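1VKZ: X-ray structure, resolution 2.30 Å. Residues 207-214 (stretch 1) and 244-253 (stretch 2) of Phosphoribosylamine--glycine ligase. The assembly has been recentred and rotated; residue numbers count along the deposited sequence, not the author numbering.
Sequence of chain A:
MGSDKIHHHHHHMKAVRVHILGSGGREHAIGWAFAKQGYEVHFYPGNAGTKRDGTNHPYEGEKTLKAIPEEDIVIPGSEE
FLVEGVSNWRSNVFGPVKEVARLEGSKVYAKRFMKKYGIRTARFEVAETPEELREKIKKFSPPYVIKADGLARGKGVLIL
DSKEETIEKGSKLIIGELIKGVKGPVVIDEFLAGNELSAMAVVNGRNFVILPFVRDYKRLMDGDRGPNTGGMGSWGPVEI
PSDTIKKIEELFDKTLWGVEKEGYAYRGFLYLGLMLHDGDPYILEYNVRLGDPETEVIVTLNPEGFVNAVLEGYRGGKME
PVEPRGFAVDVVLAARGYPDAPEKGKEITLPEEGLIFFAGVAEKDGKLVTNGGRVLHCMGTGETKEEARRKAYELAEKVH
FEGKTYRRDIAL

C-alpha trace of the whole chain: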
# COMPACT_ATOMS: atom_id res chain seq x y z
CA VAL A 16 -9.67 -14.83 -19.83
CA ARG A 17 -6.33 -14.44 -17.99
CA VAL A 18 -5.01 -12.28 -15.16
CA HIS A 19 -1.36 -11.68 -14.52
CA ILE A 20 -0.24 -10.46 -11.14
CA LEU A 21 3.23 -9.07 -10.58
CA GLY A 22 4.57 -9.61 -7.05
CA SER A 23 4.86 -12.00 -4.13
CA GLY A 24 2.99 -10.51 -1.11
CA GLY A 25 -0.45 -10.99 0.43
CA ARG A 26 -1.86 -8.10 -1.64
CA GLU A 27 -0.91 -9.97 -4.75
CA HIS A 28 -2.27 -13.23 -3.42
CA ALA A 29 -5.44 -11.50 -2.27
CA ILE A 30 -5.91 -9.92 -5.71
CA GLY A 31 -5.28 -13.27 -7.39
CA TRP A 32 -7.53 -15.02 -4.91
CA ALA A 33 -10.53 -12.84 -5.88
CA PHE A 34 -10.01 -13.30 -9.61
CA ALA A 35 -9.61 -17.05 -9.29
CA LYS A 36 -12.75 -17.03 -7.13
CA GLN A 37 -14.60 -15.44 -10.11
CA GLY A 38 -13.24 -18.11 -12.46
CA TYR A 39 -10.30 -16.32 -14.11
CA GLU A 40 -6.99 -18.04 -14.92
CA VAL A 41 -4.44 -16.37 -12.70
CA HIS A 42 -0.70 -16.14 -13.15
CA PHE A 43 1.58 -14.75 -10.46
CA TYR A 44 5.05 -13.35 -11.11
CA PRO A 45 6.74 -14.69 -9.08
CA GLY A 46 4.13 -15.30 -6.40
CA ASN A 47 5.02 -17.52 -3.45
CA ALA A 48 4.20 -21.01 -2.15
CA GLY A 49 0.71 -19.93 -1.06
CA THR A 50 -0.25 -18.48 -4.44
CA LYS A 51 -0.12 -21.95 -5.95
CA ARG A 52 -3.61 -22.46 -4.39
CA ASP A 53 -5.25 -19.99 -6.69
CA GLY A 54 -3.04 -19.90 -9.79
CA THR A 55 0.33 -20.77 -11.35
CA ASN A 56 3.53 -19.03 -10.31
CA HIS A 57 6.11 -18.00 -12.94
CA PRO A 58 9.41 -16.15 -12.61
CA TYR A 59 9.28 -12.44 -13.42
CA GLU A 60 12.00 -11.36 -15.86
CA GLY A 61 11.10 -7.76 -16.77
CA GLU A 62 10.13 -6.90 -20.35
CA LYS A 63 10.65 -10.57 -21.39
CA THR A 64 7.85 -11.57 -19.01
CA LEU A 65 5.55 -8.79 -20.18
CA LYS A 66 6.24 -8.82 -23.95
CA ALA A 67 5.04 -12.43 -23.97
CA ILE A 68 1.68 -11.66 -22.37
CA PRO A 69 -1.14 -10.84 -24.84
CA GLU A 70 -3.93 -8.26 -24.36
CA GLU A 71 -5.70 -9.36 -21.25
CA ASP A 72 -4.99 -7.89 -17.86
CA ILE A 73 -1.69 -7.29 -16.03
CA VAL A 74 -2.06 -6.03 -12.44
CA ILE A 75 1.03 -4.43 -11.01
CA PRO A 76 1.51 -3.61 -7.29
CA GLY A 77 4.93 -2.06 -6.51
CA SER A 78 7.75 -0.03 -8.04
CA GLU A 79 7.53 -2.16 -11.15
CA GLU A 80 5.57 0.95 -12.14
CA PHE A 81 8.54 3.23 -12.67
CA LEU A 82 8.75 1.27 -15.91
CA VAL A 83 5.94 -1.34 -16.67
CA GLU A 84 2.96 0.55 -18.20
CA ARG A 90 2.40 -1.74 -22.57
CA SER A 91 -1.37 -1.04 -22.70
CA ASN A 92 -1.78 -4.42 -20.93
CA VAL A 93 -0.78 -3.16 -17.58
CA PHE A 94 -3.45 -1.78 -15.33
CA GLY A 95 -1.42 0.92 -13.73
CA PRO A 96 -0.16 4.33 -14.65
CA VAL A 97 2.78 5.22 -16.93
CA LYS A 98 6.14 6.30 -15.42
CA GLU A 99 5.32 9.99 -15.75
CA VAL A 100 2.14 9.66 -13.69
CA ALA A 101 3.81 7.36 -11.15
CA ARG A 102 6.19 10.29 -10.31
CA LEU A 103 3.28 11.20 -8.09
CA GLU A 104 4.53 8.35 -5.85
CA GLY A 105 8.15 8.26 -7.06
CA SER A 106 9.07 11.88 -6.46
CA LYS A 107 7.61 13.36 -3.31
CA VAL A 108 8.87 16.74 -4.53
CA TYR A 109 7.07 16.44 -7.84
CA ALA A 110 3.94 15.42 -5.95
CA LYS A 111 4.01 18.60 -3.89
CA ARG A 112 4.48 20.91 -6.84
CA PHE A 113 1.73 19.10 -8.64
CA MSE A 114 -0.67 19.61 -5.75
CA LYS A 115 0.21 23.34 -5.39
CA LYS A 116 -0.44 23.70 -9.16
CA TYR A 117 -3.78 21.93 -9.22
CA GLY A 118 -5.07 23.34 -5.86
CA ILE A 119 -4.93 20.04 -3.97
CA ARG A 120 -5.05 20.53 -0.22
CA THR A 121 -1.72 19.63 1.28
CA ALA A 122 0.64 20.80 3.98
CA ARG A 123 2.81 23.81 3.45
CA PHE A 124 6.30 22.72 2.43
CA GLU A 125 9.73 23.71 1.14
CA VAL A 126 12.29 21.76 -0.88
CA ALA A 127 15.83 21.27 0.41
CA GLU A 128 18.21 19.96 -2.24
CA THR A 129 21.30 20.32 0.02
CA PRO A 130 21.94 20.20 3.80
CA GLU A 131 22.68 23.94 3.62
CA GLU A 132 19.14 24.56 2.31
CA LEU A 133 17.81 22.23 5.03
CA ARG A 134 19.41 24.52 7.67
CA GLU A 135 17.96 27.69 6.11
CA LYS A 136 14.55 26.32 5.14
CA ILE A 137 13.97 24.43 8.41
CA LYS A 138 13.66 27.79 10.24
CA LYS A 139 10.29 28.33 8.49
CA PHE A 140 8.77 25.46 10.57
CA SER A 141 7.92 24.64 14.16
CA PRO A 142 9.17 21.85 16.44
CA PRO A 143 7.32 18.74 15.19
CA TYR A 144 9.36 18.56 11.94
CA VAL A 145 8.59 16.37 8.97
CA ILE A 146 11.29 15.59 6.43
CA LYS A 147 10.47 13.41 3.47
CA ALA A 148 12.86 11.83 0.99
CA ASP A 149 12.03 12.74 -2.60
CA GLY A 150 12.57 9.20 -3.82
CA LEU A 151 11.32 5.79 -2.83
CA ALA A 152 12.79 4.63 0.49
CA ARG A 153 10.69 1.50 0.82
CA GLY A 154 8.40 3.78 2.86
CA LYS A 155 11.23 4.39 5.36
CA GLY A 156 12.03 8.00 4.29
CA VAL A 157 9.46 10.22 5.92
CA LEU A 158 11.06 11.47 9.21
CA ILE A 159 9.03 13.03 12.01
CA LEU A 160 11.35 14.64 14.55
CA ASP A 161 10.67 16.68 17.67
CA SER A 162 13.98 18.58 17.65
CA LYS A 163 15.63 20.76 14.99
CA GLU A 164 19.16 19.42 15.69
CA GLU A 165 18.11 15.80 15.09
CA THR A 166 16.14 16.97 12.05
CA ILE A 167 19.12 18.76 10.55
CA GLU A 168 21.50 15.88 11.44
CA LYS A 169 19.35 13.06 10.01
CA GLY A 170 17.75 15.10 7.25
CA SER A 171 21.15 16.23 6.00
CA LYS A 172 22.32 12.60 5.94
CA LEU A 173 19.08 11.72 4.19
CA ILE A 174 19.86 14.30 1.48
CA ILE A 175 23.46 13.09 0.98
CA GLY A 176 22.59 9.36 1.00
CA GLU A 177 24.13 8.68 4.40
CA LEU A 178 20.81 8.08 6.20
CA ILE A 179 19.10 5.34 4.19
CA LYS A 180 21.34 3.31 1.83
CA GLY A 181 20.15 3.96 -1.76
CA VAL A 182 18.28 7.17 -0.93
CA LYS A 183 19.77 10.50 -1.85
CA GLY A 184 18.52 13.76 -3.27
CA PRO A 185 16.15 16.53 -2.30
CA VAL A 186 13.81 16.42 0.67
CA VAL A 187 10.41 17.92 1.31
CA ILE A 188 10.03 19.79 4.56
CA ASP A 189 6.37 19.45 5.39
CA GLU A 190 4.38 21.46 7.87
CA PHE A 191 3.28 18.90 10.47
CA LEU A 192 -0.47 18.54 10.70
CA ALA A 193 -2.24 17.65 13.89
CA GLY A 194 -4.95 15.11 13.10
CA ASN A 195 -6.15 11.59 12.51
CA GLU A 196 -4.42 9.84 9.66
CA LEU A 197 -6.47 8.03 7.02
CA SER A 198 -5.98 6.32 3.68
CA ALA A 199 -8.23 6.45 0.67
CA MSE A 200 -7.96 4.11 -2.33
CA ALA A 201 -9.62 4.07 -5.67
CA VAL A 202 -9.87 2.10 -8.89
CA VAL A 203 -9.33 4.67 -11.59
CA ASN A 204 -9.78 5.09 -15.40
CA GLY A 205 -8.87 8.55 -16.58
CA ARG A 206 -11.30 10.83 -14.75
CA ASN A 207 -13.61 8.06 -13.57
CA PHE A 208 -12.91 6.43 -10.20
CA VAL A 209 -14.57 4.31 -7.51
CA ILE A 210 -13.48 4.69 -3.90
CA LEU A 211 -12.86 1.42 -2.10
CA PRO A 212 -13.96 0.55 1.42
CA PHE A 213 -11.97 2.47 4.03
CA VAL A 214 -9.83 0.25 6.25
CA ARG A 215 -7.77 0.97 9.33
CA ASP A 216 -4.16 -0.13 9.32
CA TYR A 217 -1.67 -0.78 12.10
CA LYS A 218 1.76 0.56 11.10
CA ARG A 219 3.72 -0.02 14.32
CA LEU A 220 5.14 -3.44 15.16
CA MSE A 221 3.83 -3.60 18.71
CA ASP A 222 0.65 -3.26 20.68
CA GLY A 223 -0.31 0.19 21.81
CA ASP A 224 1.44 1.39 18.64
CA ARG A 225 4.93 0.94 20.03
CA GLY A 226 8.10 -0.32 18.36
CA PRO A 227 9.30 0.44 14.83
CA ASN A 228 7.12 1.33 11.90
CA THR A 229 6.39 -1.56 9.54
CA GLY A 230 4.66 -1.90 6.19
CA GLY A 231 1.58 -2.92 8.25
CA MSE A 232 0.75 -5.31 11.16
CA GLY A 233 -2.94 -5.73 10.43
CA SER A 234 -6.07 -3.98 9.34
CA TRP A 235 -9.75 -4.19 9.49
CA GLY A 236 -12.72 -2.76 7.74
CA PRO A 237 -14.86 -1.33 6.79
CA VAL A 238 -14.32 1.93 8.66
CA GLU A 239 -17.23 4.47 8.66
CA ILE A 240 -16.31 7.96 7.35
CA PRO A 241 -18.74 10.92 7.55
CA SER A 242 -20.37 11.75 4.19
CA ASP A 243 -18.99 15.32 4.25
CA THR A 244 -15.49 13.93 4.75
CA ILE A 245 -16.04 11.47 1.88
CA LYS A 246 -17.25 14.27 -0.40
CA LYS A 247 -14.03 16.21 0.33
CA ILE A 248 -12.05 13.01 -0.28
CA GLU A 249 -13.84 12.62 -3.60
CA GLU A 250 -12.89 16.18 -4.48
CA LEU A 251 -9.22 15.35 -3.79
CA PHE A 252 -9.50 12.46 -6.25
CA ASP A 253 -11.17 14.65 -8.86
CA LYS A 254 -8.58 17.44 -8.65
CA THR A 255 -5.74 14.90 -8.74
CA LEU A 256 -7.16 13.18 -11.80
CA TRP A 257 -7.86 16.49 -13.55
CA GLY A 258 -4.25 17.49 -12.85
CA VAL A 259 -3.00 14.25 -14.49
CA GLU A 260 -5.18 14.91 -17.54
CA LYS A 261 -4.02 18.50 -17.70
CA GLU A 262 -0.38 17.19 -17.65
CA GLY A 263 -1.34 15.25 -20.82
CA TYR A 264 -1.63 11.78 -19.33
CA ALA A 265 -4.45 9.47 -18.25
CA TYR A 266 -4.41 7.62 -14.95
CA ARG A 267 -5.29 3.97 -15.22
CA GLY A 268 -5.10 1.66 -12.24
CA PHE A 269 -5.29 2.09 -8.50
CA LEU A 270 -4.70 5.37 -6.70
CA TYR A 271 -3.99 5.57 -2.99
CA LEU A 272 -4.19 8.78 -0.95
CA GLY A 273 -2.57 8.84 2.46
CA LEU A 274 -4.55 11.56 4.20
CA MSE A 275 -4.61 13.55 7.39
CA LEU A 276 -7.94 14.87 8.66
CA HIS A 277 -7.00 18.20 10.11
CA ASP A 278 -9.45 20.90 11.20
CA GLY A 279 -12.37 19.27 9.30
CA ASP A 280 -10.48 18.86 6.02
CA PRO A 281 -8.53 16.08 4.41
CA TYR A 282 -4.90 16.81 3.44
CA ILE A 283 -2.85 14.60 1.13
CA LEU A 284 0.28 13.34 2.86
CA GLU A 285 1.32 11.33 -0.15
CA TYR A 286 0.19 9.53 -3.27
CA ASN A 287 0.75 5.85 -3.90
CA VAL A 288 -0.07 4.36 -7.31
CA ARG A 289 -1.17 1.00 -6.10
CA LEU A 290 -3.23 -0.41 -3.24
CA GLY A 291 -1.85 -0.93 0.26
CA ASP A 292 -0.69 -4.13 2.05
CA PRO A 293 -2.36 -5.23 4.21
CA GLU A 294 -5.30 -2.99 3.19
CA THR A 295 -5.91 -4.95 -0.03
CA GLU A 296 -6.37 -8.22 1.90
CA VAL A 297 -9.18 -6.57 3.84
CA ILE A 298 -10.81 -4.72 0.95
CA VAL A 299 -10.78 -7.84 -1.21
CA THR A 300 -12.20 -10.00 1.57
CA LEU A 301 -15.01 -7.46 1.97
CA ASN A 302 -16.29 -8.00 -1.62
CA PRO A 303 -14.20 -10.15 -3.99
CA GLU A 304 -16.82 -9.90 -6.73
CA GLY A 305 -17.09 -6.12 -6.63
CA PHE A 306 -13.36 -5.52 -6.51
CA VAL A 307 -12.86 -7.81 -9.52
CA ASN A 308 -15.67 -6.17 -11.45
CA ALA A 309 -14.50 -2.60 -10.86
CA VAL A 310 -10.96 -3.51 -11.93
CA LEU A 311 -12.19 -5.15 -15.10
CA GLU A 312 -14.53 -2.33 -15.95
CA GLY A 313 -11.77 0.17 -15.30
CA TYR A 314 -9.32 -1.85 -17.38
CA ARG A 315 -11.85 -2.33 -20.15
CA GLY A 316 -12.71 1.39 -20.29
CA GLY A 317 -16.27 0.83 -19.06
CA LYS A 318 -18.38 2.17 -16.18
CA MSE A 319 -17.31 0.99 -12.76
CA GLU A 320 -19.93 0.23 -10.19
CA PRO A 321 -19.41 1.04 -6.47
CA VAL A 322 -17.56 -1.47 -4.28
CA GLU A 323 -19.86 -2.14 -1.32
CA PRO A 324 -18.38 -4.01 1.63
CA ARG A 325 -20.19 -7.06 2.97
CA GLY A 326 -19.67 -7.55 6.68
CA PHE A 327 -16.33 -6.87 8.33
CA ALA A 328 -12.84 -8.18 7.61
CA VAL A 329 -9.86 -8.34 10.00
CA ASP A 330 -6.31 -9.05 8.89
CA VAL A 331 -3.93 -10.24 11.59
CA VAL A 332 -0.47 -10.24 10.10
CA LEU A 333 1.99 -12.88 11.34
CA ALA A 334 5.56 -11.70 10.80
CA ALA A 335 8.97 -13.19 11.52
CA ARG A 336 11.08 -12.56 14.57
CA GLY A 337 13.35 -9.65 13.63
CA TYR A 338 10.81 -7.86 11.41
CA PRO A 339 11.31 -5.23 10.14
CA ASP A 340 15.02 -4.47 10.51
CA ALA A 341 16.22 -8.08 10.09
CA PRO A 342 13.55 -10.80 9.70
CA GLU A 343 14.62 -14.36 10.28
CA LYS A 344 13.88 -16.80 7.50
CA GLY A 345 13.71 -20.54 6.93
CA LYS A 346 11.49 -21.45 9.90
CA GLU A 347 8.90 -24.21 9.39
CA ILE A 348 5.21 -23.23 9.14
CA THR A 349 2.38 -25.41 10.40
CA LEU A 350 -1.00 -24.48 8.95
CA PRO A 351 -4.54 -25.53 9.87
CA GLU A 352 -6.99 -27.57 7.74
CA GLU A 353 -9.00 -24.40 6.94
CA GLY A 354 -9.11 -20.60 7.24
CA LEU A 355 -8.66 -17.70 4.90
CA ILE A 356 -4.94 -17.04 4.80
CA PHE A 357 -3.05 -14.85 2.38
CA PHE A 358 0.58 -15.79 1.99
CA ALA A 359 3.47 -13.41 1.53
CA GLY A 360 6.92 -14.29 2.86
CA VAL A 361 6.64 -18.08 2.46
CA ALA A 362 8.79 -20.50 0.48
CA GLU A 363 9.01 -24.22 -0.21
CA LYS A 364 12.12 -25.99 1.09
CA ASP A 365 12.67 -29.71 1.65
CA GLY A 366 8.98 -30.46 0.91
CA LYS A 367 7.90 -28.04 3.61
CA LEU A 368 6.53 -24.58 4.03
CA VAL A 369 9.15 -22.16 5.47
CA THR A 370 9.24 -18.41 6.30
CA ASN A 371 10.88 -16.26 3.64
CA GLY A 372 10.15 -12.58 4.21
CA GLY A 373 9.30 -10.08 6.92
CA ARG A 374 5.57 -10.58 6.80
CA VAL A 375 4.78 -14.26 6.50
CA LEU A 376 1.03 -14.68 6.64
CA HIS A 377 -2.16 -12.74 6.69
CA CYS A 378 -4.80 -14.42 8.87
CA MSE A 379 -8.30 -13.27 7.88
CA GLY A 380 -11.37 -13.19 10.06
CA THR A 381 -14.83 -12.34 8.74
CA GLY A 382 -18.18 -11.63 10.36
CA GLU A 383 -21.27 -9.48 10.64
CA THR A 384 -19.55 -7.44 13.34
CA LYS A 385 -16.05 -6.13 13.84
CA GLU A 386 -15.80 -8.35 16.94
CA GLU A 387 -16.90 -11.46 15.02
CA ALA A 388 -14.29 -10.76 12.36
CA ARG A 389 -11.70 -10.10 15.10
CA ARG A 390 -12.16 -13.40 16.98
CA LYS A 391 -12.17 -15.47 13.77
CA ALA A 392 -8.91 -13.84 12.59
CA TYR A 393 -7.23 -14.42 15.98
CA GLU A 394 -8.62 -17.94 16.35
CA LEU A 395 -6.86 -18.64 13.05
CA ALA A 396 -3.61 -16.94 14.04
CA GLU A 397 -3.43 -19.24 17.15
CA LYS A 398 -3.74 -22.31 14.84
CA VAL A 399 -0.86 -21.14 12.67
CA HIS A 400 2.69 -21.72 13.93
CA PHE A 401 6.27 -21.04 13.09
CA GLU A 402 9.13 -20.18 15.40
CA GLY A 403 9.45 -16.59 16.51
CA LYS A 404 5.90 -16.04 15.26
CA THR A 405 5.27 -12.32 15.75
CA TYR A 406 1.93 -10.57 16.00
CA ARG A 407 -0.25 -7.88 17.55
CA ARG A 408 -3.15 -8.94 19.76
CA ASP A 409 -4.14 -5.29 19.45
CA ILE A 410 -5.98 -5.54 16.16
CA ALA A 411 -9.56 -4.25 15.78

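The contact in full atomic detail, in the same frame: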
# COMPACT_ATOMS: atom_id res chain seq x y z
N ASN A 207 -12.71 8.90 -14.33
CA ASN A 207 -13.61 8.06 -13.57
C ASN A 207 -12.87 7.33 -12.48
O ASN A 207 -11.76 6.87 -12.72
CB ASN A 207 -14.24 7.06 -14.50
CG ASN A 207 -14.87 7.74 -15.66
OD1 ASN A 207 -15.50 8.77 -15.47
ND2 ASN A 207 -14.67 7.20 -16.87
N PHE A 208 -13.47 7.22 -11.30
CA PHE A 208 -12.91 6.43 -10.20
C PHE A 208 -14.01 5.88 -9.28
O PHE A 208 -15.09 6.45 -9.17
CB PHE A 208 -11.91 7.27 -9.38
CG PHE A 208 -12.51 8.49 -8.72
CD1 PHE A 208 -12.63 9.68 -9.41
CD2 PHE A 208 -12.95 8.44 -7.43
CE1 PHE A 208 -13.18 10.81 -8.81
CE2 PHE A 208 -13.52 9.57 -6.84
CZ PHE A 208 -13.63 10.74 -7.53
N VAL A 209 -13.71 4.77 -8.60
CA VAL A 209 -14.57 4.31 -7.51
C VAL A 209 -13.70 4.24 -6.29
O VAL A 209 -12.58 3.75 -6.35
CB VAL A 209 -15.30 2.97 -7.80
CG1 VAL A 209 -15.78 2.95 -9.24
CG2 VAL A 209 -14.46 1.74 -7.53
N ILE A 210 -14.21 4.76 -5.18
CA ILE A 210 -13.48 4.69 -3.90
C ILE A 210 -13.76 3.35 -3.24
O ILE A 210 -14.88 2.92 -3.16
CB ILE A 210 -13.88 5.84 -2.99
CG1 ILE A 210 -13.46 7.16 -3.61
CG2 ILE A 210 -13.19 5.68 -1.64
CD1 ILE A 210 -13.79 8.36 -2.83
N LEU A 211 -12.71 2.69 -2.77
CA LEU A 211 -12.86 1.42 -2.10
C LEU A 211 -13.20 1.57 -0.60
O LEU A 211 -13.04 2.64 -0.03
CB LEU A 211 -11.58 0.62 -2.32
CG LEU A 211 -11.43 0.28 -3.79
CD1 LEU A 211 -10.05 -0.31 -4.11
CD2 LEU A 211 -12.53 -0.67 -4.19
N PRO A 212 -13.69 0.52 0.02
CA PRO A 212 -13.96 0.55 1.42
C PRO A 212 -12.77 1.07 2.20
O PRO A 212 -11.64 0.62 1.98
CB PRO A 212 -14.18 -0.92 1.76
CG PRO A 212 -14.68 -1.50 0.58
CD PRO A 212 -14.01 -0.80 -0.54
N PHE A 213 -13.02 1.96 3.14
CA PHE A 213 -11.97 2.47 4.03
C PHE A 213 -11.62 1.42 5.08
O PHE A 213 -12.51 0.74 5.64
CB PHE A 213 -12.40 3.80 4.68
CG PHE A 213 -12.62 4.89 3.68
CD1 PHE A 213 -13.81 4.97 2.98
CD2 PHE A 213 -11.64 5.81 3.39
CE1 PHE A 213 -14.02 5.98 2.03
CE2 PHE A 213 -11.84 6.81 2.43
CZ PHE A 213 -13.02 6.89 1.75
N VAL A 214 -10.32 1.27 5.33
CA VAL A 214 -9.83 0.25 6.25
C VAL A 214 -8.88 0.92 7.22
O VAL A 214 -8.37 1.98 6.94
CB VAL A 214 -9.21 -0.97 5.50
CG1 VAL A 214 -10.14 -1.44 4.43
CG2 VAL A 214 -7.91 -0.64 4.87
N THR A 244 -16.87 14.32 4.90
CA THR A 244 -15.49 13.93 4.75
C THR A 244 -15.24 13.15 3.46
O THR A 244 -14.30 13.43 2.72
CB THR A 244 -15.06 13.09 5.96
OG1 THR A 244 -15.23 13.85 7.17
CG2 THR A 244 -13.56 12.76 5.90
N ILE A 245 -16.12 12.20 3.16
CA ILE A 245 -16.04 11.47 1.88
C ILE A 245 -16.18 12.40 0.70
O ILE A 245 -15.44 12.27 -0.27
CB ILE A 245 -17.09 10.34 1.81
CG1 ILE A 245 -16.76 9.24 2.82
CG2 ILE A 245 -17.16 9.75 0.39
CD1 ILE A 245 -17.86 8.19 2.96
N LYS A 246 -17.12 13.35 0.74
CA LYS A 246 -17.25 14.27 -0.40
C LYS A 246 -15.97 15.09 -0.64
O LYS A 246 -15.58 15.32 -1.79
CB LYS A 246 -18.48 15.17 -0.26
CG LYS A 246 -18.75 15.98 -1.53
CD LYS A 246 -20.24 16.11 -1.87
CE LYS A 246 -20.69 15.07 -2.91
NZ LYS A 246 -22.14 15.25 -3.24
N LYS A 247 -15.32 15.52 0.43
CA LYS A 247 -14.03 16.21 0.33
C LYS A 247 -12.94 15.30 -0.19
O LYS A 247 -12.07 15.76 -0.93
CB LYS A 247 -13.63 16.77 1.70
CG LYS A 247 -14.55 17.87 2.20
CD LYS A 247 -14.15 18.36 3.58
CE LYS A 247 -15.24 19.19 4.20
NZ LYS A 247 -14.80 19.77 5.51
N ILE A 248 -12.99 14.02 0.19
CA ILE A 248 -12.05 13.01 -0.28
C ILE A 248 -12.23 12.77 -1.76
O ILE A 248 -11.24 12.61 -2.49
CB ILE A 248 -12.20 11.67 0.51
CG1 ILE A 248 -11.52 11.82 1.89
CG2 ILE A 248 -11.52 10.53 -0.21
CD1 ILE A 248 -11.66 10.61 2.83
N GLU A 249 -13.49 12.74 -2.19
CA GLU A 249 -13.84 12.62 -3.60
C GLU A 249 -13.28 13.77 -4.42
O GLU A 249 -12.81 13.58 -5.53
CB GLU A 249 -15.36 12.64 -3.77
CG GLU A 249 -16.07 11.37 -3.33
CD GLU A 249 -17.57 11.42 -3.61
OE1 GLU A 249 -18.22 12.43 -3.24
OE2 GLU A 249 -18.12 10.45 -4.19
N GLU A 250 -13.35 14.96 -3.84
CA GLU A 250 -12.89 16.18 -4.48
C GLU A 250 -11.38 16.16 -4.63
O GLU A 250 -10.86 16.67 -5.62
CB GLU A 250 -13.35 17.40 -3.67
CG GLU A 250 -12.99 18.75 -4.27
CD GLU A 250 -13.68 19.91 -3.54
OE1 GLU A 250 -14.91 19.81 -3.25
OE2 GLU A 250 -12.99 20.93 -3.28
N LEU A 251 -10.67 15.57 -3.67
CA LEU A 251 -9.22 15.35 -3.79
C LEU A 251 -8.88 14.43 -4.95
O LEU A 251 -7.91 14.70 -5.69
CB LEU A 251 -8.63 14.78 -2.49
CG LEU A 251 -8.49 15.77 -1.33
CD1 LEU A 251 -7.98 15.07 -0.04
CD2 LEU A 251 -7.59 16.95 -1.73
N PHE A 252 -9.65 13.36 -5.11
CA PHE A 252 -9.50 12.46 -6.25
C PHE A 252 -9.76 13.15 -7.59
O PHE A 252 -8.97 13.00 -8.53
CB PHE A 252 -10.43 11.27 -6.10
CG PHE A 252 -9.88 10.17 -5.27
CD1 PHE A 252 -8.77 9.47 -5.69
CD2 PHE A 252 -10.46 9.83 -4.07
CE1 PHE A 252 -8.26 8.45 -4.92
CE2 PHE A 252 -9.96 8.81 -3.30
CZ PHE A 252 -8.87 8.12 -3.72
N ASP A 253 -10.85 13.92 -7.65
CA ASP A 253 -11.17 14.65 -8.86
C ASP A 253 -10.07 15.62 -9.27
O ASP A 253 -9.71 15.69 -10.45
CB ASP A 253 -12.51 15.40 -8.75
CG ASP A 253 -13.67 14.63 -9.37
OD1 ASP A 253 -13.42 13.82 -10.32
OD2 ASP A 253 -14.87 14.80 -8.99

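The most unusual feature of this contact is the seat of the Phe208 ring, which has an aliphatic carbon over one face and a carboxylate oxygen at its edge. Over one face sits CB of Phe252, 3.7 Å from the centroid of the Phe208 ring and 19° off its normal. This is a CH-pi contact. At the ring edge, near its plane, OD1 of Asp253 comes within 3.4 Å of Phe208 CE1. The ring edge carries the partly positive hydrogens, so a carboxylate oxygen is suited to that position. The CA-to-CB bond of Asp253 points sideways, but the end of its side chain comes nearer to the strand.

The tip of the same ring also meets the helix backbone: Phe208 CZ is 3.6 Å from Glu249 O. Within the helix, Asp253 N donates a hydrogen bond to Glu249 O at 2.9 Å. The rings of Phe208 and Phe252 are near parallel, at 30°, with centroids 5.2 Å apart. They are slid apart and barely overlap. Phe208 CZ is 3.5 Å from Phe252 CB.

No hydrogen bond joins the two stretches. They pack through side chains, with 371 Å² buried in total. The strand and helix axes run at 145° and approach to 9.9 Å, a gap that side chains fill. Phe208 and Ile210 alternate with Asn207 and Val209 along the strand. The first two point toward the helix; Asn207 points away and is exposed, as suits its polar amide, and Val209 is out of reach.

Ile210, with chi1 m and chi2 t, extends CD1 to the helix. Ile210 CD1 lies 3.8 Å from Phe252 CD2, 3.8 Å from Glu249 CG and 4.1 Å from Ile248 CG2. An apolar methyl suits these carbon neighbours. Glu249 offers its aliphatic CG here, while its carboxylate extends away from Ile210.

Phe213 continues the apolar surface further along stretch 1. Phe213 CE2 is 3.8 Å from Ile248 CD1, and Phe213 CE1 is 4.3 Å from Ile245 CG1. Ile248 thus touches both Ile210 and Phe213.

On the helix, Ile245, Ile248 and Phe252 are three and four residues apart, with Glu249 and Asp253 beside the last two, so one side of the helix meets stretch 1. Ile248 and Phe252 point toward stretch 1 and are buried. Lys246 and Glu250 point away and are exposed, which leaves their charged groups free of the apolar contact.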